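Local coordinates for YjbQ family protein (Sulfolobus tokodaii, PDB 1VE0) that is of unknown function but binds zinc, belongs to the YjbQ (UPF0047) family and assembles from three copies of its chain, at residues K30-G35 with V99-G104; H43-I48 with R123-L128; N51-G56 with W111-L116; D81-A86 with E118-R123. All coordinates share one frame; numbering follows the deposited sequence.

Contact 1: residues K30-G35 with V99-G104; sequences KGINNG and VPIIEG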
loop_
_atom_site.group_PDB
_atom_site.type_symbol
_atom_site.label_atom_id
_atom_site.label_comp_id
_atom_site.label_asym_id
_atom_site.label_seq_id
_atom_site.Cartn_x
_atom_site.Cartn_y
_atom_site.Cartn_z
ATOM N N LYS A 30 17.811 2.578 14.271
ATOM C CA LYS A 30 18.460 2.878 15.542
ATOM C C LYS A 30 18.229 4.322 15.941
ATOM O O LYS A 30 18.469 5.244 15.173
ATOM C CB LYS A 30 19.956 2.555 15.478
ATOM C CG LYS A 30 20.231 1.047 15.387
ATOM C CD LYS A 30 21.683 0.717 15.679
ATOM C CE LYS A 30 22.045 -0.690 15.225
ATOM N NZ LYS A 30 21.182 -1.735 15.825
ATOM N N GLY A 31 17.733 4.504 17.152
ATOM C CA GLY A 31 17.439 5.839 17.636
ATOM C C GLY A 31 15.994 5.854 18.093
ATOM O O GLY A 31 15.621 6.624 18.973
ATOM N N ILE A 32 15.178 4.997 17.482
ATOM C CA ILE A 32 13.769 4.887 17.838
ATOM C C ILE A 32 13.553 3.595 18.635
ATOM O O ILE A 32 13.997 2.521 18.230
ATOM C CB ILE A 32 12.873 4.849 16.574
ATOM C CG1 ILE A 32 12.978 6.180 15.815
ATOM C CG2 ILE A 32 11.435 4.528 16.963
ATOM C CD1 ILE A 32 12.435 7.385 16.570
ATOM N N ASN A 33 12.871 3.714 19.770
ATOM C CA ASN A 33 12.591 2.579 20.638
ATOM C C ASN A 33 11.209 1.963 20.415
ATOM O O ASN A 33 11.054 0.741 20.416
ATOM C CB ASN A 33 12.738 3.013 22.109
ATOM C CG ASN A 33 12.085 2.041 23.075
ATOM O OD1 ASN A 33 10.876 2.107 23.325
ATOM N ND2 ASN A 33 12.881 1.120 23.613
ATOM N N ASN A 34 10.205 2.813 20.229
ATOM C CA ASN A 34 8.836 2.356 20.018
ATOM C C ASN A 34 8.221 3.295 18.993
ATOM O O ASN A 34 8.230 4.513 19.177
ATOM C CB ASN A 34 8.055 2.434 21.335
ATOM C CG ASN A 34 6.587 2.027 21.192
ATOM O OD1 ASN A 34 5.756 2.397 22.023
ATOM N ND2 ASN A 34 6.269 1.255 20.160
ATOM N N GLY A 35 7.691 2.740 17.910
ATOM C CA GLY A 35 7.101 3.606 16.905
ATOM C C GLY A 35 6.867 2.951 15.569
ATOM O O GLY A 35 6.549 1.765 15.501
ATOM N N VAL A 99 6.605 -0.717 9.082
ATOM C CA VAL A 99 6.999 -1.815 9.951
ATOM C C VAL A 99 7.003 -1.224 11.350
ATOM O O VAL A 99 7.588 -0.171 11.589
ATOM C CB VAL A 99 8.405 -2.371 9.603
ATOM C CG1 VAL A 99 8.726 -3.564 10.496
ATOM C CG2 VAL A 99 8.448 -2.807 8.152
ATOM N N PRO A 100 6.288 -1.860 12.284
ATOM C CA PRO A 100 6.295 -1.287 13.630
ATOM C C PRO A 100 7.636 -1.559 14.297
ATOM O O PRO A 100 8.326 -2.512 13.946
ATOM C CB PRO A 100 5.142 -2.003 14.328
ATOM C CG PRO A 100 5.115 -3.361 13.627
ATOM C CD PRO A 100 5.371 -3.008 12.173
ATOM N N ILE A 101 7.990 -0.700 15.245
ATOM C CA ILE A 101 9.222 -0.827 15.997
ATOM C C ILE A 101 8.805 -0.986 17.456
ATOM O O ILE A 101 7.959 -0.239 17.941
ATOM C CB ILE A 101 10.090 0.450 15.885
ATOM C CG1 ILE A 101 10.435 0.729 14.421
ATOM C CG2 ILE A 101 11.367 0.275 16.708
ATOM C CD1 ILE A 101 11.170 2.045 14.207
ATOM N N ILE A 102 9.386 -1.959 18.148
ATOM C CA ILE A 102 9.060 -2.167 19.550
ATOM C C ILE A 102 10.332 -2.658 20.244
ATOM O O ILE A 102 11.059 -3.492 19.710
ATOM C CB ILE A 102 7.889 -3.188 19.699
ATOM C CG1 ILE A 102 7.388 -3.219 21.147
ATOM C CG2 ILE A 102 8.326 -4.572 19.276
ATOM C CD1 ILE A 102 6.758 -1.911 21.612
ATOM N N GLU A 103 10.630 -2.097 21.409
ATOM C CA GLU A 103 11.828 -2.496 22.149
ATOM C C GLU A 103 13.075 -2.221 21.318
ATOM O O GLU A 103 14.071 -2.931 21.442
ATOM C CB GLU A 103 11.764 -3.995 22.477
ATOM C CG GLU A 103 10.625 -4.373 23.390
ATOM C CD GLU A 103 10.777 -3.735 24.749
ATOM O OE1 GLU A 103 11.766 -4.065 25.447
ATOM O OE2 GLU A 103 9.923 -2.895 25.115
ATOM N N GLY A 104 13.009 -1.205 20.459
ATOM C CA GLY A 104 14.139 -0.867 19.611
ATOM C C GLY A 104 14.385 -1.796 18.430
ATOM O O GLY A 104 15.377 -1.625 17.712
HETATM O O HOH W 1 16.522 1.568 18.038
HETATM O O HOH W 2 9.428 -0.130 23.267
#
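Ile101 O is gripped by two donors of residues 30-35, Asn34 ND2 at 3.2 Å and Gly35 N at 3.0 Å. The site lies where strands 35-41 and 96-102 pair in the five-stranded antiparallel sheet: Gly35 and Ile101 form a hydrogen-bonded pair, closed by Ile101 N to Gly35 O at 2.9 Å. The two donors differ in approach. Asn34 ND2 stays in the carbonyl plane with a C=O...N angle of 159°, whereas Gly35 N is tilted 35° from that plane. A third bond to the same oxygen comes from Lys130 NZ of the second subunit, so the end of this strand pair also belongs to the subunit interface. With CG of Asn34 anti to its backbone N (chi1 178°), the amide lies alongside Ile102, whose CD1 comes 3.5 Å from ND2.

Asn33 and Asn34 both face Glu134 in a classic beta bulge. Beside it, Asn33 O takes Gly104 N on a lone pair at 2.8 Å, tying the turn after strand 96-102 to the loop. A water that accepts from Glu103 N lies within bonding distance of Asn33 OD1. At Gly35 the backbone would drive a CB into the carbonyl O of Asn34, a conformation suited to glycine. The side chains of Ile32 and Ile101 cross at about a right angle, with Ile32 CG2 3.7 Å from Ile101 CD1.

Contact 2: residues H43-I48 with R123-L128; sequences HTTCAI and RTRTVL. With SO4 (sulfate ion), chain B.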
loop_
_atom_site.group_PDB
_atom_site.type_symbol
_atom_site.label_atom_id
_atom_site.label_comp_id
_atom_site.label_asym_id
_atom_site.label_seq_id
_atom_site.Cartn_x
_atom_site.Cartn_y
_atom_site.Cartn_z
ATOM N N HIS A 43 11.963 6.058 -5.734
ATOM C CA HIS A 43 12.036 5.572 -7.112
ATOM C C HIS A 43 10.631 5.283 -7.632
ATOM O O HIS A 43 9.707 5.099 -6.841
ATOM C CB HIS A 43 12.854 4.286 -7.161
ATOM C CG HIS A 43 14.276 4.462 -6.744
ATOM N ND1 HIS A 43 15.146 5.295 -7.412
ATOM C CD2 HIS A 43 14.991 3.889 -5.745
ATOM C CE1 HIS A 43 16.339 5.229 -6.843
ATOM N NE2 HIS A 43 16.271 4.384 -5.829
ATOM N N THR A 44 10.475 5.219 -8.952
ATOM C CA THR A 44 9.171 4.944 -9.532
ATOM C C THR A 44 9.130 3.595 -10.230
ATOM O O THR A 44 8.083 3.190 -10.718
ATOM C CB THR A 44 8.763 6.015 -10.573
ATOM O OG1 THR A 44 9.703 6.005 -11.652
ATOM C CG2 THR A 44 8.732 7.399 -9.953
ATOM N N THR A 45 10.260 2.899 -10.301
ATOM C CA THR A 45 10.263 1.610 -10.992
ATOM C C THR A 45 10.687 0.417 -10.166
ATOM O O THR A 45 11.038 -0.631 -10.707
ATOM C CB THR A 45 11.124 1.649 -12.265
ATOM O OG1 THR A 45 12.408 2.190 -11.948
ATOM C CG2 THR A 45 10.440 2.491 -13.344
ATOM N N CYS A 46 10.688 0.581 -8.855
ATOM C CA CYS A 46 10.976 -0.543 -7.968
ATOM C C CYS A 46 9.983 -0.343 -6.818
ATOM O O CYS A 46 9.455 0.760 -6.653
ATOM C CB CYS A 46 12.456 -0.556 -7.513
ATOM S SG CYS A 46 13.047 0.814 -6.515
ATOM N N ALA A 47 9.681 -1.399 -6.070
ATOM C CA ALA A 47 8.727 -1.291 -4.976
ATOM C C ALA A 47 9.186 -2.017 -3.720
ATOM O O ALA A 47 10.182 -2.750 -3.741
ATOM C CB ALA A 47 7.379 -1.830 -5.422
ATOM N N ILE A 48 8.451 -1.801 -2.627
ATOM C CA ILE A 48 8.758 -2.414 -1.332
ATOM C C ILE A 48 7.564 -3.255 -0.891
ATOM O O ILE A 48 6.419 -2.822 -1.009
ATOM C CB ILE A 48 9.009 -1.331 -0.216
ATOM C CG1 ILE A 48 10.257 -0.489 -0.534
ATOM C CG2 ILE A 48 9.161 -2.001 1.151
ATOM C CD1 ILE A 48 11.581 -1.261 -0.531
ATOM N N ARG A 123 20.500 -1.604 -11.204
ATOM C CA ARG A 123 20.670 -0.233 -10.746
ATOM C C ARG A 123 21.034 -0.148 -9.272
ATOM O O ARG A 123 20.847 -1.106 -8.517
ATOM C CB ARG A 123 19.370 0.555 -10.942
ATOM C CG ARG A 123 19.206 1.207 -12.295
ATOM C CD ARG A 123 18.413 2.487 -12.142
ATOM N NE ARG A 123 17.051 2.374 -12.654
ATOM C CZ ARG A 123 16.141 3.331 -12.537
ATOM N NH1 ARG A 123 14.924 3.163 -13.038
ATOM N NH2 ARG A 123 16.443 4.448 -11.900
ATOM N N THR A 124 21.557 1.003 -8.865
ATOM C CA THR A 124 21.857 1.221 -7.460
ATOM C C THR A 124 20.586 1.902 -6.981
ATOM O O THR A 124 20.239 2.986 -7.450
ATOM C CB THR A 124 23.061 2.151 -7.236
ATOM O OG1 THR A 124 24.265 1.464 -7.595
ATOM C CG2 THR A 124 23.150 2.556 -5.763
ATOM N N ARG A 125 19.868 1.236 -6.086
ATOM C CA ARG A 125 18.633 1.780 -5.563
ATOM C C ARG A 125 18.842 2.327 -4.172
ATOM O O ARG A 125 19.581 1.755 -3.364
ATOM C CB ARG A 125 17.545 0.704 -5.528
ATOM C CG ARG A 125 17.194 0.147 -6.897
ATOM C CD ARG A 125 16.721 1.267 -7.832
ATOM N NE ARG A 125 15.981 0.733 -8.972
ATOM C CZ ARG A 125 15.153 1.457 -9.719
ATOM N NH1 ARG A 125 14.511 0.900 -10.737
ATOM N NH2 ARG A 125 14.969 2.744 -9.445
ATOM N N THR A 126 18.181 3.435 -3.885
ATOM C CA THR A 126 18.301 4.036 -2.572
ATOM C C THR A 126 17.033 3.789 -1.768
ATOM O O THR A 126 15.925 3.955 -2.280
ATOM C CB THR A 126 18.517 5.545 -2.683
ATOM O OG1 THR A 126 19.733 5.793 -3.396
ATOM C CG2 THR A 126 18.599 6.178 -1.295
ATOM N N VAL A 127 17.200 3.384 -0.516
ATOM C CA VAL A 127 16.059 3.157 0.362
ATOM C C VAL A 127 16.089 4.153 1.512
ATOM O O VAL A 127 17.110 4.312 2.181
ATOM C CB VAL A 127 16.065 1.730 0.965
ATOM C CG1 VAL A 127 14.882 1.567 1.935
ATOM C CG2 VAL A 127 15.974 0.695 -0.142
ATOM N N LEU A 128 14.987 4.855 1.723
ATOM C CA LEU A 128 14.906 5.780 2.848
ATOM C C LEU A 128 14.080 5.139 3.970
ATOM O O LEU A 128 12.971 4.633 3.727
ATOM C CB LEU A 128 14.236 7.095 2.425
ATOM C CG LEU A 128 13.688 7.978 3.552
ATOM C CD1 LEU A 128 14.828 8.556 4.402
ATOM C CD2 LEU A 128 12.853 9.097 2.940
HETATM S S SO4 B . 13.289 5.848 -10.930
HETATM O O1 SO4 B . 14.463 6.366 -10.193
HETATM O O2 SO4 B . 12.894 4.549 -10.379
HETATM O O3 SO4 B . 13.659 5.684 -12.345
HETATM O O4 SO4 B . 12.160 6.792 -10.796
#
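The His43 ring carries Arg125 NH2 over one face, offset toward the rim, and has Thr126 N and a sulfate oxygen at its edge. The guanidinium of Arg125 is itself sandwiched: Cys46 SG sits 3.7 Å above one face, and Arg123 NE lies over the opposite one. Its edge meets Thr45 OG1 and another sulfate oxygen. Ring and guanidinium are steeply inclined, 68° apart, so what packs on the imidazole is the arm as well as the tip: Arg125 CD is 3.9 Å from the ring centroid, in a CH-pi contact. A bend at chi2 (-58°) turns the arm across the ring.

The two nitrogens of His43 have separate tasks. NE2 accepts Thr126 N at 2.9 Å, exactly in the ring plane, while ND1 donates to sulfate O1. Through these groups the contact joins strand 124-133 of the five-stranded sheet to the turn leading into strand 46-51 of the three-stranded one, and makes an anion pocket between them. The sulfate probably comes from the crystallisation liquor. Its O2 accepts from Thr44 N, Thr45 N, Thr45 OG1 and Arg125 NH2, the last at 2.9 Å. O3 is clasped by both terminal nitrogens of Arg123, NH1 at 2.9 Å and NH2 at 3.1 Å.

Thr45 OG1 acts as relay, donating to O2 and accepting Arg125 NH1 at 2.7 Å, near the guanidinium plane. The side chain of Thr45 also lies about 5 Å from a bound zinc ion (nearest atoms). Arg125 NE turns to Glu118 OE2 in a salt bridge.

Contact 3: residues N51-G56 with W111-L116; sequences NEAESG and WQRIIL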
loop_
_atom_site.group_PDB
_atom_site.type_symbol
_atom_site.label_atom_id
_atom_site.label_comp_id
_atom_site.label_asym_id
_atom_site.label_seq_id
_atom_site.Cartn_x
_atom_site.Cartn_y
_atom_site.Cartn_z
ATOM N N ASN A 51 7.177 -9.510 3.100
ATOM C CA ASN A 51 6.717 -10.877 2.942
ATOM C C ASN A 51 7.807 -11.910 3.221
ATOM O O ASN A 51 8.844 -11.580 3.778
ATOM C CB ASN A 51 6.120 -11.065 1.545
ATOM C CG ASN A 51 4.917 -11.988 1.559
ATOM O OD1 ASN A 51 5.061 -13.206 1.489
ATOM N ND2 ASN A 51 3.720 -11.410 1.679
ATOM N N GLU A 52 7.584 -13.161 2.831
ATOM C CA GLU A 52 8.582 -14.188 3.120
ATOM C C GLU A 52 9.669 -14.239 2.054
ATOM O O GLU A 52 9.384 -14.267 0.857
ATOM C CB GLU A 52 7.911 -15.560 3.273
ATOM C CG GLU A 52 8.869 -16.655 3.736
ATOM C CD GLU A 52 8.206 -18.017 3.893
ATOM O OE1 GLU A 52 8.933 -19.007 4.116
ATOM O OE2 GLU A 52 6.963 -18.102 3.802
ATOM N N ALA A 53 10.919 -14.240 2.494
ATOM C CA ALA A 53 12.029 -14.267 1.560
ATOM C C ALA A 53 12.500 -15.690 1.265
ATOM O O ALA A 53 13.700 -15.944 1.180
ATOM C CB ALA A 53 13.182 -13.440 2.102
ATOM N N GLU A 54 11.567 -16.624 1.124
ATOM C CA GLU A 54 11.968 -17.987 0.805
ATOM C C GLU A 54 12.503 -17.967 -0.631
ATOM O O GLU A 54 12.018 -17.212 -1.479
ATOM C CB GLU A 54 10.785 -18.950 0.928
ATOM C CG GLU A 54 11.169 -20.404 0.660
ATOM C CD GLU A 54 10.942 -20.813 -0.782
ATOM O OE1 GLU A 54 11.738 -21.627 -1.305
ATOM O OE2 GLU A 54 9.955 -20.333 -1.387
ATOM N N SER A 55 13.511 -18.790 -0.900
ATOM C CA SER A 55 14.125 -18.841 -2.222
ATOM C C SER A 55 13.176 -18.876 -3.423
ATOM O O SER A 55 13.301 -18.059 -4.339
ATOM C CB SER A 55 15.074 -20.035 -2.313
ATOM O OG SER A 55 15.591 -20.124 -3.624
ATOM N N GLY A 56 12.240 -19.822 -3.428
ATOM C CA GLY A 56 11.315 -19.932 -4.542
ATOM C C GLY A 56 10.409 -18.722 -4.676
ATOM O O GLY A 56 10.200 -18.191 -5.771
ATOM N N TRP A 111 7.524 -15.161 9.507
ATOM C CA TRP A 111 8.016 -15.216 8.139
ATOM C C TRP A 111 8.186 -13.874 7.420
ATOM O O TRP A 111 8.430 -13.867 6.221
ATOM C CB TRP A 111 7.091 -16.108 7.302
ATOM C CG TRP A 111 6.773 -17.420 7.960
ATOM C CD1 TRP A 111 5.567 -17.813 8.462
ATOM C CD2 TRP A 111 7.692 -18.490 8.235
ATOM N NE1 TRP A 111 5.675 -19.064 9.039
ATOM C CE2 TRP A 111 6.967 -19.501 8.914
ATOM C CE3 TRP A 111 9.056 -18.692 7.978
ATOM C CZ2 TRP A 111 7.562 -20.696 9.339
ATOM C CZ3 TRP A 111 9.648 -19.888 8.405
ATOM C CH2 TRP A 111 8.899 -20.870 9.077
ATOM N N GLN A 112 8.080 -12.757 8.138
ATOM C CA GLN A 112 8.206 -11.446 7.497
ATOM C C GLN A 112 9.607 -10.892 7.329
ATOM O O GLN A 112 10.403 -10.839 8.272
ATOM C CB GLN A 112 7.390 -10.376 8.231
ATOM C CG GLN A 112 5.899 -10.486 8.109
ATOM C CD GLN A 112 5.215 -9.306 8.749
ATOM O OE1 GLN A 112 5.562 -8.905 9.868
ATOM N NE2 GLN A 112 4.236 -8.731 8.051
ATOM N N ARG A 113 9.881 -10.442 6.116
ATOM C CA ARG A 113 11.151 -9.826 5.783
ATOM C C ARG A 113 10.786 -8.600 4.937
ATOM O O ARG A 113 9.727 -8.552 4.324
ATOM C CB ARG A 113 12.024 -10.786 4.969
ATOM C CG ARG A 113 12.344 -12.115 5.698
ATOM C CD ARG A 113 13.200 -11.902 6.931
ATOM N NE ARG A 113 14.568 -11.524 6.589
ATOM C CZ ARG A 113 15.542 -11.339 7.480
ATOM N NH1 ARG A 113 16.756 -10.995 7.072
ATOM N NH2 ARG A 113 15.307 -11.495 8.782
ATOM N N ILE A 114 11.651 -7.605 4.936
ATOM C CA ILE A 114 11.420 -6.397 4.161
ATOM C C ILE A 114 12.119 -6.683 2.841
ATOM O O ILE A 114 13.310 -6.959 2.813
ATOM C CB ILE A 114 12.031 -5.191 4.873
ATOM C CG1 ILE A 114 11.394 -5.072 6.269
ATOM C CG2 ILE A 114 11.785 -3.909 4.043
ATOM C CD1 ILE A 114 11.992 -3.988 7.140
ATOM N N ILE A 115 11.368 -6.633 1.752
ATOM C CA ILE A 115 11.928 -6.953 0.446
ATOM C C ILE A 115 11.835 -5.848 -0.598
ATOM O O ILE A 115 10.783 -5.222 -0.754
ATOM C CB ILE A 115 11.213 -8.207 -0.117
ATOM C CG1 ILE A 115 11.443 -9.393 0.826
ATOM C CG2 ILE A 115 11.697 -8.504 -1.530
ATOM C CD1 ILE A 115 10.455 -10.521 0.649
ATOM N N LEU A 116 12.934 -5.605 -1.315
ATOM C CA LEU A 116 12.901 -4.616 -2.399
ATOM C C LEU A 116 12.689 -5.396 -3.700
ATOM O O LEU A 116 13.403 -6.351 -3.968
ATOM C CB LEU A 116 14.213 -3.825 -2.483
ATOM C CG LEU A 116 14.446 -3.030 -3.784
ATOM C CD1 LEU A 116 13.407 -1.938 -3.936
ATOM C CD2 LEU A 116 15.831 -2.421 -3.760
#
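Asn51 and Arg113 form a hydrogen-bonded pair of the antiparallel strands 46-51 and 113-118 in the three-stranded sheet, at the point where the first strand gives way to the lead-in of helix 55-68. Two backbone bonds define it, Arg113 N to Asn51 O at 2.8 Å and Asn51 N to Arg113 O at 3.0 Å. Past the pair, Glu52 CA comes 3.1 Å from Trp111 O in a CA-H...O contact.

The apolar contacts follow the chain. Ala53 CB rests 3.9 Å from Arg113 CG. Ile115 CD1 nears Ala53 CB and also lies against the backbone at Asn51 O and Glu52 O. Met58 of helix 55-68 also touches both Ala53 and Ile115.

Glu52 and Trp111 run side by side, pointing the same way, with carboxylate and indole planes 25° apart. Glu52 CG is anti to the backbone N (chi1 -173°) and the chain beyond is extended, which lays its methylene groups along Trp111 CB and brings OE1 within 3.9 Å of CE3. The Glu52 side chain is also about 4 Å from a bound zinc ion (nearest atoms) and packs on His87 of the second subunit; it has been seen as a zinc ligand in this protein, though in this chain no zinc is bound to it. An alanine here would probably leave Trp111 without the chain that flanks it and the nearby zinc without an adjacent carboxylate.

Among the polar side chains, Arg113 NE is paired with Asp20, and Asn51 OD1 bonds His87 ND1 of the second subunit. The same OD1 takes Glu52 N at 2.9 Å.

Contact 4: residues D81-A86 with E118-R123; sequences DNNGHA and EFDGPR. With ZN (zinc ion), chain C; SO4 (sulfate ion), chain B.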
loop_
_atom_site.group_PDB
_atom_site.type_symbol
_atom_site.label_atom_id
_atom_site.label_comp_id
_atom_site.label_asym_id
_atom_site.label_seq_id
_atom_site.Cartn_x
_atom_site.Cartn_y
_atom_site.Cartn_z
ATOM N N ASP A 81 10.726 5.657 -23.003
ATOM C CA ASP A 81 11.619 4.742 -22.295
ATOM C C ASP A 81 10.882 3.406 -22.189
ATOM O O ASP A 81 9.674 3.389 -21.959
ATOM C CB ASP A 81 11.905 5.327 -20.909
ATOM C CG ASP A 81 12.882 4.502 -20.105
ATOM O OD1 ASP A 81 13.282 4.967 -19.014
ATOM O OD2 ASP A 81 13.246 3.397 -20.552
ATOM N N ASN A 82 11.599 2.294 -22.335
ATOM C CA ASN A 82 10.970 0.970 -22.305
ATOM C C ASN A 82 10.791 0.314 -20.934
ATOM O O ASN A 82 11.084 -0.870 -20.766
ATOM C CB ASN A 82 11.744 0.018 -23.222
ATOM C CG ASN A 82 13.118 -0.318 -22.680
ATOM O OD1 ASN A 82 13.859 0.566 -22.246
ATOM N ND2 ASN A 82 13.470 -1.603 -22.706
ATOM N N ASN A 83 10.304 1.068 -19.955
ATOM C CA ASN A 83 10.097 0.500 -18.630
ATOM C C ASN A 83 8.697 0.804 -18.098
ATOM O O ASN A 83 8.499 0.894 -16.893
ATOM C CB ASN A 83 11.153 1.025 -17.657
ATOM C CG ASN A 83 11.113 2.527 -17.506
ATOM O OD1 ASN A 83 10.326 3.206 -18.164
ATOM N ND2 ASN A 83 11.970 3.061 -16.633
ATOM N N GLY A 84 7.736 0.963 -19.008
ATOM C CA GLY A 84 6.371 1.242 -18.607
ATOM C C GLY A 84 5.805 0.182 -17.675
ATOM O O GLY A 84 5.029 0.484 -16.757
ATOM N N HIS A 85 6.187 -1.066 -17.906
ATOM C CA HIS A 85 5.709 -2.163 -17.075
ATOM C C HIS A 85 6.198 -1.985 -15.639
ATOM O O HIS A 85 5.467 -2.280 -14.695
ATOM C CB HIS A 85 6.231 -3.504 -17.597
ATOM C CG HIS A 85 7.681 -3.730 -17.305
ATOM N ND1 HIS A 85 8.686 -3.063 -17.974
ATOM C CD2 HIS A 85 8.292 -4.464 -16.345
ATOM C CE1 HIS A 85 9.852 -3.370 -17.436
ATOM N NE2 HIS A 85 9.641 -4.218 -16.445
ATOM N N ALA A 86 7.433 -1.517 -15.478
ATOM C CA ALA A 86 8.000 -1.332 -14.142
ATOM C C ALA A 86 7.255 -0.238 -13.389
ATOM O O ALA A 86 7.025 -0.346 -12.178
ATOM C CB ALA A 86 9.479 -0.990 -14.243
ATOM N N GLU A 118 12.685 -5.180 -7.752
ATOM C CA GLU A 118 13.235 -4.400 -8.859
ATOM C C GLU A 118 12.616 -4.876 -10.168
ATOM O O GLU A 118 12.543 -6.076 -10.424
ATOM C CB GLU A 118 14.758 -4.602 -8.873
ATOM C CG GLU A 118 15.514 -4.072 -10.084
ATOM C CD GLU A 118 15.491 -2.568 -10.185
ATOM O OE1 GLU A 118 14.465 -2.029 -10.657
ATOM O OE2 GLU A 118 16.495 -1.924 -9.785
ATOM N N PHE A 119 12.168 -3.933 -10.993
ATOM C CA PHE A 119 11.558 -4.266 -12.272
ATOM C C PHE A 119 12.246 -3.549 -13.426
ATOM O O PHE A 119 11.857 -3.729 -14.571
ATOM C CB PHE A 119 10.069 -3.894 -12.267
ATOM C CG PHE A 119 9.320 -4.425 -11.074
ATOM C CD1 PHE A 119 8.931 -3.571 -10.047
ATOM C CD2 PHE A 119 9.044 -5.781 -10.958
ATOM C CE1 PHE A 119 8.278 -4.063 -8.920
ATOM C CE2 PHE A 119 8.392 -6.284 -9.831
ATOM C CZ PHE A 119 8.012 -5.422 -8.815
ATOM N N ASP A 120 13.255 -2.737 -13.119
ATOM C CA ASP A 120 13.975 -1.984 -14.147
ATOM C C ASP A 120 15.473 -1.904 -13.834
ATOM O O ASP A 120 16.092 -0.846 -13.993
ATOM C CB ASP A 120 13.409 -0.561 -14.258
ATOM C CG ASP A 120 13.903 0.176 -15.507
ATOM O OD1 ASP A 120 13.950 1.425 -15.495
ATOM O OD2 ASP A 120 14.229 -0.495 -16.503
ATOM N N GLY A 121 16.048 -3.015 -13.378
ATOM C CA GLY A 121 17.467 -3.039 -13.052
ATOM C C GLY A 121 18.332 -3.371 -14.266
ATOM O O GLY A 121 17.819 -3.472 -15.370
ATOM N N PRO A 122 19.653 -3.522 -14.101
ATOM C CA PRO A 122 20.394 -3.398 -12.840
ATOM C C PRO A 122 20.610 -1.931 -12.486
ATOM O O PRO A 122 20.871 -1.113 -13.360
ATOM C CB PRO A 122 21.701 -4.126 -13.138
ATOM C CG PRO A 122 21.899 -3.857 -14.607
ATOM C CD PRO A 122 20.515 -4.055 -15.173
ATOM N N ARG A 123 20.500 -1.604 -11.204
ATOM C CA ARG A 123 20.670 -0.233 -10.746
ATOM C C ARG A 123 21.034 -0.148 -9.272
ATOM O O ARG A 123 20.847 -1.106 -8.517
ATOM C CB ARG A 123 19.370 0.555 -10.942
ATOM C CG ARG A 123 19.206 1.207 -12.295
ATOM C CD ARG A 123 18.413 2.487 -12.142
ATOM N NE ARG A 123 17.051 2.374 -12.654
ATOM C CZ ARG A 123 16.141 3.331 -12.537
ATOM N NH1 ARG A 123 14.924 3.163 -13.038
ATOM N NH2 ARG A 123 16.443 4.448 -11.900
HETATM ZN ZN ZN C . 10.190 5.494 -17.424
HETATM S S SO4 B . 13.289 5.848 -10.930
HETATM O O1 SO4 B . 14.463 6.366 -10.193
HETATM O O2 SO4 B . 12.894 4.549 -10.379
HETATM O O3 SO4 B . 13.659 5.684 -12.345
HETATM O O4 SO4 B . 12.160 6.792 -10.796
HETATM O O HOH W 3 10.996 7.401 -16.950
#
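Asn83, at the N-cap position of helix 84-93, binds zinc through OD1 at 2.4 Å and turns ND2 to Asp120 rather than capping the helix. His77, His87 and a water at 2.1 Å from the zinc complete the metal's modelled shell. Asp81, seen elsewhere as a zinc ligand of this protein, is not bound here; its OD1 stands 3.5 Å from the ion.

In the second shell, Asn83 ND2 donates to Asp120 OD1 at 2.8 Å. The acceptor lies only 8° out of the amide plane, yet is met from above the carboxylate plane. With ND2 bonded there and Asn83 OD1 on the zinc, the amide is held in one orientation. Arg123 NH1 reaches the same Asp120 OD1 from the opposite face in a salt bridge of 3.2 Å. An alanine in place of Asp120 would probably free the Asn83 amide to turn and leave Arg123 without this counter-charge.

Farther out, Ala86 CB packs on Phe119 CB at 3.6 Å, setting the first helical turn against the loop between strands 113-118 and 124-133. His85 NE2 donates to Phe119 O at 2.9 Å. The backbone N of Asp120 donates to Glu118 OE1 at 2.8 Å, from above that carboxylate's plane.

Overall arrangement
The four contacts spread across the fold: contacts 1 and 4 have centres about 33 Å apart, on opposite sides of the chain's centre. Contacts 2 and 4 are closest, with centres about 11 Å apart; they share Arg123 and the sulfate, so the anion pocket and the zinc site adjoin. Along the chain, contacts 3 and 4 are each nested inside the loop closed by contact 2 and cross each other, while contact 1 crosses the other three. Contacts 1 and 2 both reach the five-stranded sheet, contacts 2 and 3 the three-stranded one, where Leu116 packs on Cys46 and Ile48. Contacts 1 and 3 both touch the second subunit, linking the fold to the three-chain assembly.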